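Local coordinates for protein exoribonuclease II, mitochondrial (Candida glabrata, PDB 6F3H) that degrades RNA in the 3' to 5' direction as the magnesium-binding exoribonuclease of the mitochondrial degradosome, where it is tightly coupled to a helicase, at residues R747-E759 with E815-T827. The protein carries 1 engineered substitution. Sequence-based numbering, arbitrary orientation.
Sequences RHSSTYWTLKHLE and ESIHPLDGILTLT
Leu755 and Pro819 meet at the middle of this contact, where helix 725-761 lies against the turn between strands 808-818 and 823-827. Leu755 carries CG anti to its carbonyl carbon (chi1 -60°), and its two methyls part over the hairpin. CD1 dips into the turn, 3.7 Å from Pro819 CA, and also touches Ile823 O. CD2 goes to Leu824 CD1 at 4.1 Å, the two side chains crossing at a slant.

Pro819 is flanked by two more helix residues. On one side the Tyr752 ring brings CD1 to 3.6 Å from Pro819 CB. That ring also runs beside Leu820, both side chains pointing the same way, with Leu820 N at the ring edge. The Tyr752 hydroxyl accepts a hydrogen bond from Lys756 NZ and has a weak one with Ser351 O. One turn beyond Leu755, Glu759 crosses Pro819 at about a right angle, its carboxylate resting on Pro819 CG. The Glu759 and Ile817 side chains slide past each other in opposite directions, Glu759 CG 3.7 Å from Ile817 CG2.

Towards the other end, His748 has CG anti to the backbone N (chi1 -155°) and reaches the turn. Its NE2 makes a weak, bent hydrogen bond with Leu820 O (3.2 Å, 133° at the hydrogen). The Arg334 guanidinium is a second weak partner of NE2. Gly822 lies by the His748 ring and Thr751 CG2. Asp821 points away from the helix, and its carboxylate is held by Arg334 N and Ser335 OG.

His818 sits opposite the pair Gly822 and Ile823, a G1 beta bulge with Gly822 at positive phi. His818 O accepts from Ile823 N and Asp821 N. The arrangement docks the final beta hairpin of the C-terminal five-stranded sheet onto the long helix 725-761, which precedes that sheet in the chain. This is consistent with the C-terminal S1-like OB fold of RNase II-family enzymes.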
# COMPACT_ATOMS: atom_id res chain seq x y z
N ARG A 747 -6.49 -0.26 -5.54
CA ARG A 747 -6.58 0.01 -6.97
C ARG A 747 -7.30 -1.11 -7.69
O ARG A 747 -8.13 -0.86 -8.57
CB ARG A 747 -5.19 0.19 -7.59
N HIS A 748 -7.06 -2.35 -7.30
CA HIS A 748 -7.62 -3.42 -8.09
C HIS A 748 -9.13 -3.46 -7.98
O HIS A 748 -9.83 -3.55 -8.99
CB HIS A 748 -6.98 -4.75 -7.74
CG HIS A 748 -7.06 -5.72 -8.87
ND1 HIS A 748 -6.63 -5.40 -10.14
CD2 HIS A 748 -7.52 -6.99 -8.93
CE1 HIS A 748 -6.84 -6.43 -10.94
NE2 HIS A 748 -7.37 -7.41 -10.23
N SER A 749 -9.66 -3.38 -6.75
CA SER A 749 -11.10 -3.41 -6.55
C SER A 749 -11.81 -2.22 -7.18
O SER A 749 -12.86 -2.36 -7.82
CB SER A 749 -11.43 -3.43 -5.08
OG SER A 749 -12.83 -3.54 -4.95
N SER A 750 -11.28 -1.03 -6.96
CA SER A 750 -11.94 0.15 -7.50
C SER A 750 -11.94 0.11 -9.01
O SER A 750 -12.94 0.44 -9.66
CB SER A 750 -11.25 1.39 -6.97
OG SER A 750 -11.39 1.47 -5.56
N THR A 751 -10.82 -0.29 -9.60
CA THR A 751 -10.78 -0.58 -11.03
C THR A 751 -11.87 -1.56 -11.43
O THR A 751 -12.58 -1.35 -12.42
CB THR A 751 -9.44 -1.13 -11.41
OG1 THR A 751 -8.45 -0.19 -11.00
CG2 THR A 751 -9.38 -1.27 -12.85
N TYR A 752 -12.00 -2.66 -10.69
CA TYR A 752 -13.03 -3.64 -11.03
C TYR A 752 -14.36 -2.95 -11.15
O TYR A 752 -15.09 -3.16 -12.12
CB TYR A 752 -13.09 -4.74 -9.99
CG TYR A 752 -14.33 -5.63 -10.03
CD1 TYR A 752 -14.57 -6.50 -11.09
CD2 TYR A 752 -15.24 -5.62 -8.99
CE1 TYR A 752 -15.69 -7.33 -11.10
CE2 TYR A 752 -16.38 -6.45 -9.01
CZ TYR A 752 -16.60 -7.29 -10.05
OH TYR A 752 -17.74 -8.05 -9.96
N TRP A 753 -14.65 -2.05 -10.21
CA TRP A 753 -15.94 -1.37 -10.17
C TRP A 753 -16.03 -0.24 -11.20
O TRP A 753 -17.09 -0.04 -11.80
CB TRP A 753 -16.23 -0.86 -8.77
CG TRP A 753 -16.49 -1.94 -7.77
CD1 TRP A 753 -15.68 -2.28 -6.74
CD2 TRP A 753 -17.61 -2.84 -7.71
NE1 TRP A 753 -16.23 -3.32 -6.02
CE2 TRP A 753 -17.41 -3.68 -6.61
CE3 TRP A 753 -18.76 -3.01 -8.48
CZ2 TRP A 753 -18.31 -4.68 -6.25
CZ3 TRP A 753 -19.66 -4.00 -8.13
CH2 TRP A 753 -19.43 -4.82 -7.02
N THR A 754 -14.97 0.54 -11.37
CA THR A 754 -14.97 1.49 -12.48
C THR A 754 -15.37 0.81 -13.77
O THR A 754 -16.28 1.26 -14.46
CB THR A 754 -13.59 2.10 -12.65
OG1 THR A 754 -13.16 2.67 -11.42
CG2 THR A 754 -13.62 3.17 -13.71
N LEU A 755 -14.71 -0.32 -14.07
CA LEU A 755 -14.94 -1.01 -15.34
C LEU A 755 -16.31 -1.66 -15.40
O LEU A 755 -17.00 -1.56 -16.42
CB LEU A 755 -13.86 -2.06 -15.57
CG LEU A 755 -12.40 -1.61 -15.65
CD1 LEU A 755 -11.54 -2.74 -16.17
CD2 LEU A 755 -12.22 -0.39 -16.50
N LYS A 756 -16.74 -2.31 -14.31
CA LYS A 756 -18.05 -2.96 -14.29
C LYS A 756 -19.15 -1.95 -14.58
O LYS A 756 -20.19 -2.30 -15.17
CB LYS A 756 -18.28 -3.63 -12.93
CG LYS A 756 -19.43 -4.64 -12.83
CD LYS A 756 -19.19 -5.72 -11.73
CE LYS A 756 -20.40 -6.69 -11.55
NZ LYS A 756 -20.62 -7.22 -10.14
N HIS A 757 -18.93 -0.69 -14.23
CA HIS A 757 -19.87 0.36 -14.57
C HIS A 757 -19.79 0.73 -16.04
O HIS A 757 -20.81 0.85 -16.72
CB HIS A 757 -19.59 1.58 -13.70
CG HIS A 757 -20.12 2.84 -14.29
ND1 HIS A 757 -21.46 3.14 -14.30
CD2 HIS A 757 -19.49 3.88 -14.88
CE1 HIS A 757 -21.64 4.31 -14.87
NE2 HIS A 757 -20.46 4.79 -15.23
N LEU A 758 -18.57 0.90 -16.55
CA LEU A 758 -18.40 1.21 -17.96
C LEU A 758 -19.02 0.14 -18.82
O LEU A 758 -19.48 0.42 -19.94
CB LEU A 758 -16.92 1.35 -18.30
CG LEU A 758 -16.23 2.50 -17.58
CD1 LEU A 758 -14.91 2.78 -18.26
CD2 LEU A 758 -17.11 3.73 -17.53
N GLU A 759 -19.06 -1.09 -18.30
CA GLU A 759 -19.76 -2.17 -18.98
C GLU A 759 -21.27 -1.95 -18.93
O GLU A 759 -21.95 -1.96 -19.97
CB GLU A 759 -19.43 -3.50 -18.30
CG GLU A 759 -18.16 -4.18 -18.76
CD GLU A 759 -18.09 -5.62 -18.25
OE1 GLU A 759 -18.83 -5.93 -17.29
OE2 GLU A 759 -17.31 -6.45 -18.81
N GLU A 815 -12.53 -1.58 -27.51
CA GLU A 815 -12.45 -2.95 -28.01
C GLU A 815 -13.00 -3.93 -26.99
O GLU A 815 -14.08 -4.51 -27.18
CB GLU A 815 -11.01 -3.30 -28.38
N SER A 816 -12.33 -4.06 -25.85
CA SER A 816 -12.61 -5.10 -24.88
C SER A 816 -12.52 -4.54 -23.47
O SER A 816 -11.84 -3.55 -23.21
CB SER A 816 -11.64 -6.28 -25.02
OG SER A 816 -10.45 -6.04 -24.29
N ILE A 817 -13.22 -5.20 -22.55
CA ILE A 817 -13.22 -4.83 -21.14
C ILE A 817 -13.17 -6.09 -20.29
O ILE A 817 -14.10 -6.89 -20.33
CB ILE A 817 -14.46 -4.05 -20.76
CG1 ILE A 817 -14.55 -2.76 -21.55
CG2 ILE A 817 -14.48 -3.83 -19.27
CD1 ILE A 817 -15.83 -2.01 -21.26
N HIS A 818 -12.13 -6.22 -19.47
CA HIS A 818 -12.07 -7.33 -18.52
C HIS A 818 -11.85 -6.82 -17.12
O HIS A 818 -10.70 -6.65 -16.68
CB HIS A 818 -11.00 -8.33 -18.90
CG HIS A 818 -11.18 -8.88 -20.27
ND1 HIS A 818 -10.47 -8.42 -21.35
CD2 HIS A 818 -11.98 -9.87 -20.73
CE1 HIS A 818 -10.83 -9.09 -22.43
NE2 HIS A 818 -11.74 -9.98 -22.08
N PRO A 819 -12.94 -6.65 -16.37
CA PRO A 819 -12.86 -5.99 -15.06
C PRO A 819 -12.01 -6.73 -14.03
O PRO A 819 -11.13 -6.12 -13.41
CB PRO A 819 -14.33 -5.90 -14.64
CG PRO A 819 -15.10 -6.07 -15.92
CD PRO A 819 -14.31 -7.03 -16.72
N LEU A 820 -12.27 -8.02 -13.81
CA LEU A 820 -11.49 -8.76 -12.82
C LEU A 820 -10.01 -8.77 -13.16
O LEU A 820 -9.18 -9.04 -12.28
CB LEU A 820 -11.99 -10.18 -12.71
CG LEU A 820 -12.97 -10.30 -11.57
CD1 LEU A 820 -13.53 -11.69 -11.55
CD2 LEU A 820 -12.27 -9.97 -10.29
N ASP A 821 -9.67 -8.47 -14.41
CA ASP A 821 -8.30 -8.49 -14.86
C ASP A 821 -7.69 -7.10 -14.93
O ASP A 821 -6.46 -6.97 -14.93
CB ASP A 821 -8.22 -9.11 -16.26
CG ASP A 821 -8.93 -10.45 -16.35
OD1 ASP A 821 -10.16 -10.48 -16.56
OD2 ASP A 821 -8.24 -11.49 -16.32
N GLY A 822 -8.52 -6.05 -14.96
CA GLY A 822 -8.01 -4.70 -15.08
C GLY A 822 -7.66 -4.34 -16.50
O GLY A 822 -6.79 -3.48 -16.71
N ILE A 823 -8.29 -4.96 -17.47
CA ILE A 823 -7.90 -4.80 -18.86
C ILE A 823 -8.91 -3.90 -19.52
O ILE A 823 -10.12 -4.05 -19.33
CB ILE A 823 -7.81 -6.14 -19.59
CG1 ILE A 823 -6.53 -6.86 -19.19
CG2 ILE A 823 -7.83 -5.92 -21.09
CD1 ILE A 823 -6.67 -8.36 -19.28
N LEU A 824 -8.40 -2.95 -20.28
CA LEU A 824 -9.25 -2.03 -21.01
C LEU A 824 -8.51 -1.67 -22.28
O LEU A 824 -7.36 -1.24 -22.21
CB LEU A 824 -9.51 -0.82 -20.15
CG LEU A 824 -10.36 0.29 -20.70
CD1 LEU A 824 -11.79 -0.16 -20.59
CD2 LEU A 824 -10.11 1.52 -19.84
N THR A 825 -9.14 -1.93 -23.43
CA THR A 825 -8.48 -1.84 -24.71
C THR A 825 -9.31 -0.97 -25.65
O THR A 825 -10.54 -0.91 -25.53
CB THR A 825 -8.23 -3.24 -25.33
OG1 THR A 825 -9.48 -3.93 -25.50
CG2 THR A 825 -7.32 -4.07 -24.41
N LEU A 826 -8.63 -0.26 -26.55
CA LEU A 826 -9.31 0.73 -27.38
C LEU A 826 -8.64 0.85 -28.75
O LEU A 826 -7.53 0.35 -28.97
CB LEU A 826 -9.31 2.09 -26.69
CG LEU A 826 -9.79 2.20 -25.24
CD1 LEU A 826 -8.68 1.87 -24.26
CD2 LEU A 826 -10.33 3.58 -24.97
N THR A 827 -9.34 1.51 -29.69
CA THR A 827 -8.80 1.74 -31.04
C THR A 827 -8.95 3.19 -31.50
O THR A 827 -9.90 3.90 -31.12
CB THR A 827 -9.47 0.80 -32.06